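Local coordinates for protein stress response kinase A (PDB 1ZYL) that phosphorylates itself and other proteins on serine and threonine using ATP, and probably protects Escherichia coli against stress linked to reactive oxygen species, at residues Q9-D14 with Q99-A104; K158-A163 with A172-A177; H188-F193 with D259-G264. All coordinates share one frame; numbering follows the deposited sequence.

The three contacts follow one another along the chain without nesting or crossing. Contact 1 closes first: residues 9-14, a loop that runs into the start of helix 13-22, meet strand 101-107 of the five-stranded antiparallel sheet, 84 residues intervening. Contact 2 comes next and closes a much shorter span, joining the end of helix 149-161 to helix 171-188 across eight residues. Contact 3 begins where that second helix ends; there residues 188-193 meet the 3-10 segment 260-264 ahead of helix 266-283, closing a span of 65 residues. Helix 171-188 thus runs between contacts 2 and 3, whose centres are about 28 Å apart, whereas contacts 1 and 3 lie on opposite sides of the chain's centre, about 41 Å apart between contact centres.

Contact 1: Q9-D14 with Q99-A104; sequences QTLHPD and QGFYFA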
ATOM      1  N   GLN A   9      16.713  -8.251  10.562  1.00 47.17           N
ATOM      2  CA  GLN A   9      17.184  -9.602  10.819  1.00 49.86           C
ATOM      3  C   GLN A   9      17.234 -10.302   9.469  1.00 50.07           C
ATOM      4  O   GLN A   9      16.210 -10.425   8.792  1.00 50.53           O
ATOM      5  CB  GLN A   9      16.242 -10.335  11.780  1.00 51.56           C
ATOM      6  CG  GLN A   9      14.773  -9.931  11.678  1.00 55.63           C
ATOM      7  CD  GLN A   9      14.314  -9.030  12.830  1.00 56.94           C
ATOM      8  OE1 GLN A   9      14.471  -9.378  14.003  1.00 56.15           O
ATOM      9  NE2 GLN A   9      13.736  -7.876  12.494  1.00 55.92           N
ATOM     10  N   THR A  10      18.429 -10.742   9.075  1.00 49.87           N
ATOM     11  CA  THR A  10      18.628 -11.407   7.786  1.00 48.99           C
ATOM     12  C   THR A  10      17.951 -12.778   7.678  1.00 50.74           C
ATOM     13  O   THR A  10      17.666 -13.436   8.687  1.00 50.52           O
ATOM     14  CB  THR A  10      20.140 -11.571   7.471  1.00 46.86           C
ATOM     15  OG1 THR A  10      20.309 -12.135   6.163  1.00 41.23           O
ATOM     16  CG2 THR A  10      20.804 -12.466   8.510  1.00 44.56           C
ATOM     17  N   LEU A  11      17.694 -13.201   6.444  1.00 51.53           N
ATOM     18  CA  LEU A  11      17.057 -14.485   6.211  1.00 53.50           C
ATOM     19  C   LEU A  11      17.726 -15.202   5.045  1.00 54.49           C
ATOM     20  O   LEU A  11      17.418 -14.945   3.879  1.00 55.14           O
ATOM     21  CB  LEU A  11      15.566 -14.286   5.922  1.00 54.61           C
ATOM     22  CG  LEU A  11      14.638 -15.470   6.226  1.00 54.46           C
ATOM     23  CD1 LEU A  11      14.725 -15.824   7.701  1.00 52.65           C
ATOM     24  CD2 LEU A  11      13.210 -15.105   5.863  1.00 54.64           C
ATOM     25  N   HIS A  12      18.650 -16.098   5.374  1.00 54.33           N
ATOM     26  CA  HIS A  12      19.378 -16.859   4.370  1.00 54.23           C
ATOM     27  C   HIS A  12      18.393 -17.682   3.545  1.00 54.09           C
ATOM     28  O   HIS A  12      17.390 -18.158   4.074  1.00 55.08           O
ATOM     29  CB  HIS A  12      20.367 -17.782   5.069  1.00 55.14           C
ATOM     30  CG  HIS A  12      21.455 -18.286   4.178  1.00 56.34           C
ATOM     31  ND1 HIS A  12      22.395 -17.455   3.610  1.00 57.16           N
ATOM     32  CD2 HIS A  12      21.759 -19.537   3.762  1.00 57.11           C
ATOM     33  CE1 HIS A  12      23.232 -18.171   2.883  1.00 57.16           C
ATOM     34  NE2 HIS A  12      22.868 -19.438   2.958  1.00 57.85           N
ATOM     35  N   PRO A  13      18.659 -17.863   2.238  1.00 53.84           N
ATOM     36  CA  PRO A  13      17.755 -18.646   1.387  1.00 53.43           C
ATOM     37  C   PRO A  13      17.688 -20.103   1.819  1.00 52.96           C
ATOM     38  O   PRO A  13      16.787 -20.838   1.422  1.00 54.09           O
ATOM     39  CB  PRO A  13      18.363 -18.488  -0.003  1.00 53.64           C
ATOM     40  CG  PRO A  13      19.826 -18.382   0.289  1.00 54.26           C
ATOM     41  CD  PRO A  13      19.843 -17.430   1.474  1.00 54.42           C
ATOM     42  N   ASP A  14      18.651 -20.515   2.634  1.00 52.56           N
ATOM     43  CA  ASP A  14      18.699 -21.884   3.135  1.00 52.21           C
ATOM     44  C   ASP A  14      17.714 -22.059   4.290  1.00 51.50           C
ATOM     45  O   ASP A  14      16.966 -23.037   4.342  1.00 51.70           O
ATOM     46  CB  ASP A  14      20.117 -22.219   3.599  1.00 51.99           C
ATOM     47  CG  ASP A  14      20.786 -23.248   2.722  1.00 51.46           C
ATOM     48  OD1 ASP A  14      20.809 -23.065   1.481  1.00 50.12           O
ATOM     49  OD2 ASP A  14      21.291 -24.241   3.284  1.00 52.73           O
ATOM     50  N   GLN A  99      11.125 -20.628  12.462  1.00 59.87           N
ATOM     51  CA  GLN A  99      12.071 -19.836  13.226  1.00 60.41           C
ATOM     52  C   GLN A  99      11.347 -18.601  13.771  1.00 59.45           C
ATOM     53  O   GLN A  99      10.261 -18.714  14.353  1.00 58.78           O
ATOM     54  CB  GLN A  99      13.244 -19.432  12.327  1.00 62.08           C
ATOM     55  CG  GLN A  99      14.618 -19.789  12.883  1.00 66.10           C
ATOM     56  CD  GLN A  99      14.709 -21.225  13.382  1.00 67.71           C
ATOM     57  OE1 GLN A  99      14.190 -21.560  14.449  1.00 67.89           O
ATOM     58  NE2 GLN A  99      15.366 -22.080  12.608  1.00 68.39           N
ATOM     59  N   GLY A 100      11.939 -17.426  13.581  1.00 57.92           N
ATOM     60  CA  GLY A 100      11.314 -16.211  14.074  1.00 56.62           C
ATOM     61  C   GLY A 100      10.623 -15.417  12.984  1.00 55.69           C
ATOM     62  O   GLY A 100      10.433 -14.209  13.109  1.00 55.79           O
ATOM     63  N   PHE A 101      10.241 -16.098  11.910  1.00 53.73           N
ATOM     64  CA  PHE A 101       9.583 -15.440  10.792  1.00 51.94           C
ATOM     65  C   PHE A 101       8.278 -16.128  10.428  1.00 49.86           C
ATOM     66  O   PHE A 101       8.202 -17.356  10.427  1.00 50.81           O
ATOM     67  CB  PHE A 101      10.493 -15.450   9.559  1.00 53.31           C
ATOM     68  CG  PHE A 101      11.774 -14.681   9.730  1.00 56.29           C
ATOM     69  CD1 PHE A 101      12.685 -15.020  10.732  1.00 56.73           C
ATOM     70  CD2 PHE A 101      12.082 -13.625   8.874  1.00 58.10           C
ATOM     71  CE1 PHE A 101      13.882 -14.319  10.878  1.00 57.47           C
ATOM     72  CE2 PHE A 101      13.278 -12.916   9.009  1.00 57.75           C
ATOM     73  CZ  PHE A 101      14.179 -13.265  10.015  1.00 58.42           C
ATOM     74  N   TYR A 102       7.255 -15.328  10.129  1.00 45.05           N
ATOM     75  CA  TYR A 102       5.957 -15.843   9.704  1.00 39.44           C
ATOM     76  C   TYR A 102       6.050 -15.861   8.191  1.00 37.53           C
ATOM     77  O   TYR A 102       6.906 -15.193   7.624  1.00 37.49           O
ATOM     78  CB  TYR A 102       4.840 -14.887  10.094  1.00 36.89           C
ATOM     79  CG  TYR A 102       4.470 -14.880  11.548  1.00 35.19           C
ATOM     80  CD1 TYR A 102       3.698 -15.904  12.096  1.00 34.90           C
ATOM     81  CD2 TYR A 102       4.822 -13.810  12.364  1.00 33.12           C
ATOM     82  CE1 TYR A 102       3.272 -15.853  13.423  1.00 34.17           C
ATOM     83  CE2 TYR A 102       4.405 -13.747  13.689  1.00 34.15           C
ATOM     84  CZ  TYR A 102       3.624 -14.767  14.211  1.00 34.78           C
ATOM     85  OH  TYR A 102       3.150 -14.663  15.497  1.00 35.25           O
ATOM     86  N   PHE A 103       5.183 -16.617   7.530  1.00 35.38           N
ATOM     87  CA  PHE A 103       5.204 -16.642   6.077  1.00 33.91           C
ATOM     88  C   PHE A 103       4.001 -17.356   5.502  1.00 34.37           C
ATOM     89  O   PHE A 103       3.321 -18.105   6.202  1.00 36.66           O
ATOM     90  CB  PHE A 103       6.482 -17.298   5.555  1.00 33.06           C
ATOM     91  CG  PHE A 103       6.631 -18.750   5.924  1.00 32.63           C
ATOM     92  CD1 PHE A 103       6.811 -19.140   7.245  1.00 33.63           C
ATOM     93  CD2 PHE A 103       6.656 -19.729   4.937  1.00 32.41           C
ATOM     94  CE1 PHE A 103       7.021 -20.483   7.574  1.00 34.16           C
ATOM     95  CE2 PHE A 103       6.865 -21.075   5.262  1.00 31.65           C
ATOM     96  CZ  PHE A 103       7.048 -21.449   6.577  1.00 32.03           C
ATOM     97  N   ALA A 104       3.743 -17.107   4.222  1.00 31.92           N
ATOM     98  CA  ALA A 104       2.630 -17.715   3.514  1.00 29.26           C
ATOM     99  C   ALA A 104       3.088 -18.025   2.097  1.00 29.04           C
ATOM    100  O   ALA A 104       4.106 -17.512   1.642  1.00 27.75           O
ATOM    101  CB  ALA A 104       1.445 -16.766   3.491  1.00 27.99           C
TER
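Leu11 lays its branched end over one face of the Phe101 ring, and the two side chains run antiparallel, one alongside the other. Leu11 CB starts outside the ring on the CE2 side, 4.1 Å from Phe101 CE2, and Leu11 CG, on the same side of the ring plane, is 4.0 Å from Phe101 CE2. With CG anti to the backbone N (chi1 -155°), the fork is carried across the ring. Leu11 CD1 sits almost exactly over the centre, 3.4 Å from the Phe101 centroid and 6° off the ring normal, a CH-pi contact. The other branch reaches the rim, with Leu11 CD2 3.5 Å from Phe101 CD2. Phe101 opens strand 101-107 of the five-stranded antiparallel sheet of the kinase N-lobe, so the contact joins the segment leading into helix 13-22 to the start of this strand. Phe56 of strand 52-57 touches both Leu11 and Phe101, while Pro59 touches both Gln9 and Phe101. Gln9 comes to the CZ end of the ring: its carbonyl O lies at the edge, near the ring plane, 3.7 Å from Phe101 CZ. Gln9 CG adds a touch on the same Phe101 CZ at 3.8 Å, and the Gln9 amide is turned 84° to the ring.

Contact 2: K158-A163 with A172-A177; sequences KLFEDA and AAFLKA
The rings of Phe160 and Phe174 form an offset edge-to-face pair, the edge of Phe174 turned toward the face of Phe160, with planes 64° apart and centroids separated by 5.3 Å. Two consecutive helices of the predominantly helical C-lobe, 149-161 and 171-188, meet here as a hairpin of nearly opposite direction, and the aromatic pair lies between them near their connection. At the edge of Phe174, near its plane, lie Phe160 CG and CD1 together with Leu175 CD2 of its own helix. The approach is made by the outer end of Phe174: Phe174 CE1 lies 3.5 Å from Phe160 CD1, and Phe174 CZ is 3.7 Å from Phe160 CE1. CG of Phe174 stands anti to its backbone nitrogen (chi1 166°), a setting that carries the ring out from helix 171-188 toward its partner. Trp303 makes a further edge-to-face contact with Phe174, and Phe160 packs on Leu278 of helix 266-283; both phenylalanines are buried.

Leu175 uses its two branches on two different residues. Leu175 CD2 rests against the root of the Phe160 side chain, 3.7 Å from Phe160 CB. The other branch turns toward the exposed Glu161, whose chain, bent at chi2 (75°), runs roughly perpendicular to it. Here Glu161 OE2, which is salt-bridged to Arg157 NH1 one turn earlier in its helix, comes to 3.4 Å from Leu175 CD1.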
ATOM      1  N   LYS A 158       6.660  12.389  14.990  1.00 28.49           N
ATOM      2  CA  LYS A 158       7.404  12.070  16.208  1.00 29.83           C
ATOM      3  C   LYS A 158       8.764  11.480  15.856  1.00 29.03           C
ATOM      4  O   LYS A 158       9.763  11.783  16.498  1.00 28.25           O
ATOM      5  CB  LYS A 158       6.638  11.073  17.076  1.00 32.03           C
ATOM      6  CG  LYS A 158       5.410  11.641  17.736  1.00 36.94           C
ATOM      7  CD  LYS A 158       4.716  10.590  18.591  1.00 41.06           C
ATOM      8  CE  LYS A 158       3.417  11.124  19.162  1.00 43.25           C
ATOM      9  NZ  LYS A 158       3.623  12.436  19.847  1.00 45.70           N
ATOM     10  N   LEU A 159       8.795  10.624  14.842  1.00 26.72           N
ATOM     11  CA  LEU A 159      10.044  10.031  14.418  1.00 25.76           C
ATOM     12  C   LEU A 159      10.918  11.172  13.900  1.00 28.27           C
ATOM     13  O   LEU A 159      12.053  11.342  14.331  1.00 30.14           O
ATOM     14  CB  LEU A 159       9.788   9.024  13.305  1.00 23.75           C
ATOM     15  CG  LEU A 159      10.922   8.058  12.972  1.00 22.52           C
ATOM     16  CD1 LEU A 159      11.263   7.265  14.223  1.00 22.17           C
ATOM     17  CD2 LEU A 159      10.510   7.121  11.841  1.00 20.23           C
ATOM     18  N   PHE A 160      10.368  11.963  12.984  1.00 28.98           N
ATOM     19  CA  PHE A 160      11.081  13.092  12.398  1.00 29.13           C
ATOM     20  C   PHE A 160      11.834  13.921  13.441  1.00 31.68           C
ATOM     21  O   PHE A 160      12.950  14.383  13.194  1.00 32.37           O
ATOM     22  CB  PHE A 160      10.103  14.012  11.650  1.00 26.04           C
ATOM     23  CG  PHE A 160       9.450  13.382  10.444  1.00 23.51           C
ATOM     24  CD1 PHE A 160       8.483  14.084   9.724  1.00 21.98           C
ATOM     25  CD2 PHE A 160       9.788  12.100  10.024  1.00 21.52           C
ATOM     26  CE1 PHE A 160       7.867  13.522   8.610  1.00 18.61           C
ATOM     27  CE2 PHE A 160       9.174  11.532   8.909  1.00 20.52           C
ATOM     28  CZ  PHE A 160       8.211  12.249   8.204  1.00 19.30           C
ATOM     29  N   GLU A 161      11.217  14.111  14.604  1.00 33.84           N
ATOM     30  CA  GLU A 161      11.821  14.903  15.667  1.00 36.70           C
ATOM     31  C   GLU A 161      13.214  14.420  16.032  1.00 39.42           C
ATOM     32  O   GLU A 161      14.190  15.155  15.896  1.00 41.00           O
ATOM     33  CB  GLU A 161      10.949  14.862  16.910  1.00 37.41           C
ATOM     34  CG  GLU A 161      11.414  15.789  18.004  1.00 40.00           C
ATOM     35  CD  GLU A 161      11.107  17.237  17.701  1.00 41.40           C
ATOM     36  OE1 GLU A 161      11.598  18.118  18.434  1.00 42.15           O
ATOM     37  OE2 GLU A 161      10.368  17.497  16.730  1.00 43.04           O
ATOM     38  N   ASP A 162      13.292  13.173  16.489  1.00 41.97           N
ATOM     39  CA  ASP A 162      14.549  12.544  16.905  1.00 45.18           C
ATOM     40  C   ASP A 162      15.195  11.735  15.773  1.00 45.87           C
ATOM     41  O   ASP A 162      15.892  10.741  16.020  1.00 45.37           O
ATOM     42  CB  ASP A 162      14.257  11.629  18.093  1.00 47.07           C
ATOM     43  CG  ASP A 162      13.485  12.341  19.192  1.00 49.64           C
ATOM     44  OD1 ASP A 162      12.597  11.709  19.810  1.00 50.02           O
ATOM     45  OD2 ASP A 162      13.772  13.534  19.438  1.00 49.42           O
ATOM     46  N   ALA A 163      14.976  12.195  14.542  1.00 45.44           N
ATOM     47  CA  ALA A 163      15.455  11.546  13.321  1.00 44.86           C
ATOM     48  C   ALA A 163      16.935  11.197  13.169  1.00 44.14           C
ATOM     49  O   ALA A 163      17.265  10.039  12.915  1.00 45.84           O
ATOM     50  CB  ALA A 163      15.006  12.358  12.106  1.00 44.78           C
ATOM     51  N   ALA A 172      14.783  22.216  11.164  1.00 28.66           N
ATOM     52  CA  ALA A 172      13.814  23.172  11.680  1.00 26.95           C
ATOM     53  C   ALA A 172      12.799  23.547  10.616  1.00 26.50           C
ATOM     54  O   ALA A 172      11.592  23.408  10.812  1.00 26.10           O
ATOM     55  CB  ALA A 172      14.519  24.402  12.170  1.00 25.40           C
ATOM     56  N   ALA A 173      13.296  24.025   9.485  1.00 26.13           N
ATOM     57  CA  ALA A 173      12.424  24.426   8.391  1.00 26.26           C
ATOM     58  C   ALA A 173      11.552  23.248   7.997  1.00 27.02           C
ATOM     59  O   ALA A 173      10.346  23.395   7.792  1.00 26.77           O
ATOM     60  CB  ALA A 173      13.256  24.876   7.203  1.00 25.15           C
ATOM     61  N   PHE A 174      12.175  22.074   7.899  1.00 26.42           N
ATOM     62  CA  PHE A 174      11.469  20.860   7.518  1.00 23.69           C
ATOM     63  C   PHE A 174      10.368  20.512   8.504  1.00 23.21           C
ATOM     64  O   PHE A 174       9.233  20.253   8.110  1.00 23.62           O
ATOM     65  CB  PHE A 174      12.448  19.687   7.386  1.00 21.28           C
ATOM     66  CG  PHE A 174      11.776  18.352   7.334  1.00 20.56           C
ATOM     67  CD1 PHE A 174      11.419  17.694   8.508  1.00 18.56           C
ATOM     68  CD2 PHE A 174      11.430  17.782   6.116  1.00 19.85           C
ATOM     69  CE1 PHE A 174      10.726  16.499   8.467  1.00 17.45           C
ATOM     70  CE2 PHE A 174      10.731  16.580   6.063  1.00 18.40           C
ATOM     71  CZ  PHE A 174      10.378  15.940   7.240  1.00 18.31           C
ATOM     72  N   LEU A 175      10.696  20.496   9.788  1.00 22.69           N
ATOM     73  CA  LEU A 175       9.693  20.172  10.784  1.00 22.47           C
ATOM     74  C   LEU A 175       8.587  21.222  10.769  1.00 22.46           C
ATOM     75  O   LEU A 175       7.451  20.936  11.125  1.00 23.29           O
ATOM     76  CB  LEU A 175      10.326  20.075  12.177  1.00 21.25           C
ATOM     77  CG  LEU A 175      11.376  18.974  12.384  1.00 20.93           C
ATOM     78  CD1 LEU A 175      11.715  18.843  13.872  1.00 18.43           C
ATOM     79  CD2 LEU A 175      10.848  17.652  11.860  1.00 20.72           C
ATOM     80  N   LYS A 176       8.920  22.435  10.348  1.00 21.88           N
ATOM     81  CA  LYS A 176       7.938  23.512  10.286  1.00 21.49           C
ATOM     82  C   LYS A 176       6.996  23.242   9.118  1.00 21.47           C
ATOM     83  O   LYS A 176       5.781  23.327   9.251  1.00 21.83           O
ATOM     84  CB  LYS A 176       8.646  24.856  10.092  1.00 21.68           C
ATOM     85  CG  LYS A 176       7.764  26.094  10.203  1.00 19.60           C
ATOM     86  CD  LYS A 176       8.605  27.333   9.992  1.00 20.98           C
ATOM     87  CE  LYS A 176       7.830  28.618  10.208  1.00 22.85           C
ATOM     88  NZ  LYS A 176       6.795  28.843   9.172  1.00 23.32           N
ATOM     89  N   ALA A 177       7.569  22.918   7.969  1.00 21.26           N
ATOM     90  CA  ALA A 177       6.771  22.615   6.797  1.00 21.05           C
ATOM     91  C   ALA A 177       5.879  21.412   7.100  1.00 21.64           C
ATOM     92  O   ALA A 177       4.757  21.330   6.604  1.00 23.41           O
ATOM     93  CB  ALA A 177       7.676  22.315   5.607  1.00 20.64           C
TER

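Contact 3: H188-F193 with D259-G264; sequences HWREDF and DTAEIG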
ATOM      1  N   HIS A 188      -8.985  19.275   7.169  1.00 35.71           N
ATOM      2  CA  HIS A 188      -9.864  18.787   6.111  1.00 34.84           C
ATOM      3  C   HIS A 188     -10.227  17.324   6.310  1.00 35.02           C
ATOM      4  O   HIS A 188     -10.971  16.761   5.513  1.00 36.29           O
ATOM      5  CB  HIS A 188      -9.199  18.956   4.744  1.00 35.82           C
ATOM      6  CG  HIS A 188      -8.866  20.375   4.402  1.00 38.44           C
ATOM      7  ND1 HIS A 188      -9.817  21.287   4.001  1.00 39.96           N
ATOM      8  CD2 HIS A 188      -7.688  21.043   4.416  1.00 39.57           C
ATOM      9  CE1 HIS A 188      -9.239  22.455   3.781  1.00 40.54           C
ATOM     10  NE2 HIS A 188      -7.947  22.333   4.025  1.00 40.75           N
ATOM     11  N   TRP A 189      -9.705  16.697   7.364  1.00 34.14           N
ATOM     12  CA  TRP A 189     -10.003  15.288   7.610  1.00 33.13           C
ATOM     13  C   TRP A 189     -11.385  15.197   8.204  1.00 35.41           C
ATOM     14  O   TRP A 189     -11.894  16.179   8.729  1.00 37.38           O
ATOM     15  CB  TRP A 189      -8.989  14.674   8.573  1.00 28.51           C
ATOM     16  CG  TRP A 189      -9.024  13.162   8.615  1.00 23.29           C
ATOM     17  CD1 TRP A 189      -9.152  12.380   9.726  1.00 21.01           C
ATOM     18  CD2 TRP A 189      -8.906  12.257   7.502  1.00 20.17           C
ATOM     19  NE1 TRP A 189      -9.120  11.047   9.381  1.00 18.35           N
ATOM     20  CE2 TRP A 189      -8.973  10.939   8.024  1.00 17.79           C
ATOM     21  CE3 TRP A 189      -8.751  12.429   6.118  1.00 17.06           C
ATOM     22  CZ2 TRP A 189      -8.891   9.800   7.211  1.00 13.77           C
ATOM     23  CZ3 TRP A 189      -8.670  11.293   5.308  1.00 15.49           C
ATOM     24  CH2 TRP A 189      -8.741   9.995   5.863  1.00 15.39           C
ATOM     25  N   ARG A 190     -12.006  14.029   8.122  1.00 38.42           N
ATOM     26  CA  ARG A 190     -13.351  13.876   8.671  1.00 40.95           C
ATOM     27  C   ARG A 190     -13.694  12.417   8.921  1.00 43.07           C
ATOM     28  O   ARG A 190     -13.270  11.539   8.171  1.00 44.16           O
ATOM     29  CB  ARG A 190     -14.385  14.504   7.720  1.00 38.99           C
ATOM     30  CG  ARG A 190     -14.447  13.877   6.322  1.00 38.77           C
ATOM     31  CD  ARG A 190     -15.266  14.743   5.362  1.00 38.71           C
ATOM     32  NE  ARG A 190     -15.367  14.185   4.011  1.00 39.27           N
ATOM     33  CZ  ARG A 190     -16.040  13.080   3.694  1.00 39.99           C
ATOM     34  NH1 ARG A 190     -16.071  12.656   2.434  1.00 37.68           N
ATOM     35  NH2 ARG A 190     -16.687  12.398   4.629  1.00 39.79           N
ATOM     36  N   GLU A 191     -14.440  12.161   9.992  1.00 44.76           N
ATOM     37  CA  GLU A 191     -14.860  10.801  10.325  1.00 46.82           C
ATOM     38  C   GLU A 191     -16.281  10.681   9.805  1.00 46.43           C
ATOM     39  O   GLU A 191     -17.081   9.865  10.266  1.00 48.18           O
ATOM     40  CB  GLU A 191     -14.833  10.585  11.839  1.00 49.28           C
ATOM     41  CG  GLU A 191     -13.781   9.593  12.321  1.00 51.29           C
ATOM     42  CD  GLU A 191     -12.360  10.025  12.007  1.00 52.77           C
ATOM     43  OE1 GLU A 191     -12.015  10.117  10.810  1.00 53.22           O
ATOM     44  OE2 GLU A 191     -11.589  10.272  12.959  1.00 53.24           O
ATOM     45  N   ASP A 192     -16.566  11.523   8.823  1.00 45.20           N
ATOM     46  CA  ASP A 192     -17.865  11.612   8.188  1.00 44.31           C
ATOM     47  C   ASP A 192     -17.972  10.734   6.925  1.00 42.13           C
ATOM     48  O   ASP A 192     -18.714  11.051   5.994  1.00 42.65           O
ATOM     49  CB  ASP A 192     -18.111  13.084   7.850  1.00 46.14           C
ATOM     50  CG  ASP A 192     -19.507  13.345   7.370  1.00 50.70           C
ATOM     51  OD1 ASP A 192     -20.462  12.841   8.009  1.00 53.99           O
ATOM     52  OD2 ASP A 192     -19.652  14.065   6.360  1.00 53.33           O
ATOM     53  N   PHE A 193     -17.235   9.632   6.886  1.00 37.77           N
ATOM     54  CA  PHE A 193     -17.291   8.766   5.721  1.00 34.11           C
ATOM     55  C   PHE A 193     -17.435   7.309   6.103  1.00 32.86           C
ATOM     56  O   PHE A 193     -17.360   6.956   7.277  1.00 32.45           O
ATOM     57  CB  PHE A 193     -16.044   8.941   4.851  1.00 33.46           C
ATOM     58  CG  PHE A 193     -14.758   8.518   5.518  1.00 33.00           C
ATOM     59  CD1 PHE A 193     -13.939   9.454   6.141  1.00 32.31           C
ATOM     60  CD2 PHE A 193     -14.344   7.185   5.489  1.00 33.26           C
ATOM     61  CE1 PHE A 193     -12.726   9.071   6.720  1.00 32.35           C
ATOM     62  CE2 PHE A 193     -13.133   6.793   6.068  1.00 32.38           C
ATOM     63  CZ  PHE A 193     -12.325   7.741   6.682  1.00 33.06           C
ATOM     64  N   ASP A 259     -19.409   7.321  -2.898  1.00 30.25           N
ATOM     65  CA  ASP A 259     -19.831   8.580  -2.326  1.00 30.98           C
ATOM     66  C   ASP A 259     -18.946   9.682  -2.902  1.00 30.77           C
ATOM     67  O   ASP A 259     -17.806   9.860  -2.480  1.00 32.17           O
ATOM     68  CB  ASP A 259     -19.689   8.533  -0.816  1.00 34.56           C
ATOM     69  CG  ASP A 259     -20.911   9.041  -0.121  1.00 39.78           C
ATOM     70  OD1 ASP A 259     -21.924   8.304  -0.125  1.00 43.54           O
ATOM     71  OD2 ASP A 259     -20.863  10.177   0.413  1.00 41.61           O
ATOM     72  N   THR A 260     -19.481  10.413  -3.870  1.00 28.19           N
ATOM     73  CA  THR A 260     -18.750  11.477  -4.527  1.00 26.18           C
ATOM     74  C   THR A 260     -18.001  12.394  -3.551  1.00 24.64           C
ATOM     75  O   THR A 260     -16.892  12.850  -3.842  1.00 24.74           O
ATOM     76  CB  THR A 260     -19.703  12.317  -5.389  1.00 27.20           C
ATOM     77  OG1 THR A 260     -20.655  11.453  -6.016  1.00 29.12           O
ATOM     78  CG2 THR A 260     -18.937  13.046  -6.477  1.00 26.83           C
ATOM     79  N   ALA A 261     -18.581  12.653  -2.384  1.00 21.88           N
ATOM     80  CA  ALA A 261     -17.927  13.543  -1.430  1.00 20.49           C
ATOM     81  C   ALA A 261     -16.541  13.086  -0.981  1.00 21.22           C
ATOM     82  O   ALA A 261     -15.736  13.903  -0.548  1.00 20.99           O
ATOM     83  CB  ALA A 261     -18.813  13.761  -0.225  1.00 16.19           C
ATOM     84  N   GLU A 262     -16.260  11.789  -1.079  1.00 21.71           N
ATOM     85  CA  GLU A 262     -14.956  11.271  -0.671  1.00 21.40           C
ATOM     86  C   GLU A 262     -13.841  11.800  -1.555  1.00 20.62           C
ATOM     87  O   GLU A 262     -12.665  11.658  -1.222  1.00 21.15           O
ATOM     88  CB  GLU A 262     -14.921   9.743  -0.710  1.00 20.91           C
ATOM     89  CG  GLU A 262     -15.876   9.055   0.238  1.00 22.36           C
ATOM     90  CD  GLU A 262     -15.697   7.547   0.240  1.00 23.62           C
ATOM     91  OE1 GLU A 262     -16.688   6.845   0.516  1.00 24.43           O
ATOM     92  OE2 GLU A 262     -14.574   7.065  -0.025  1.00 21.42           O
ATOM     93  N   ILE A 263     -14.207  12.408  -2.679  1.00 19.28           N
ATOM     94  CA  ILE A 263     -13.214  12.952  -3.596  1.00 19.78           C
ATOM     95  C   ILE A 263     -12.475  14.118  -2.936  1.00 20.54           C
ATOM     96  O   ILE A 263     -11.381  14.506  -3.358  1.00 21.74           O
ATOM     97  CB  ILE A 263     -13.889  13.428  -4.886  1.00 19.85           C
ATOM     98  CG1 ILE A 263     -14.643  12.262  -5.518  1.00 18.97           C
ATOM     99  CG2 ILE A 263     -12.860  13.969  -5.861  1.00 17.70           C
ATOM    100  CD1 ILE A 263     -13.756  11.149  -5.927  1.00 20.89           C
ATOM    101  N   GLY A 264     -13.077  14.658  -1.884  1.00 18.72           N
ATOM    102  CA  GLY A 264     -12.471  15.766  -1.174  1.00 18.72           C
ATOM    103  C   GLY A 264     -11.381  15.302  -0.230  1.00 19.55           C
ATOM    104  O   GLY A 264     -10.552  16.097   0.230  1.00 20.22           O
TER
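Arg190 reaches Ala261 because chi1 of 61° places CG on the side of CA flanked by both N and C, and the following bonds are stretched out as far as NE. This sends the guanidinium edge toward the backbone of the turn 259-264. Arg190 NH1 donates a weak hydrogen bond to Ala261 O, 3.2 Å long and bent to 143° at the hydrogen. Ala261 O also accepts the backbone bond from Gly264 N at 3.1 Å, so the carbonyl has two donors, the arginine one weak. Glu262 CA lies near the guanidinium plane too, 3.6 Å from Arg190 NH1. The contact joins two connections of the kinase C-lobe: the loop between helix 171-188 and strand 196-197, and the 3-10 turn that precedes helix 266-283. Beside it, Pro225 touches both Phe193 and Glu262, and Glu262 OE2 is hydrogen-bonded to Val227 N. The other end of the guanidinium faces its own loop, where Arg190 NH2 lies 2.8 Å from Asp192 O. A long salt bridge joins Arg190 NH2 to Asp192 OD2 (3.8 Å); the oxygen stands off the plane of the group with no N-H directed at it, so the attraction is probably purely electrostatic. Asp259 OD2, 5.8 Å from Arg190 NH1, may add a more distant favourable charge.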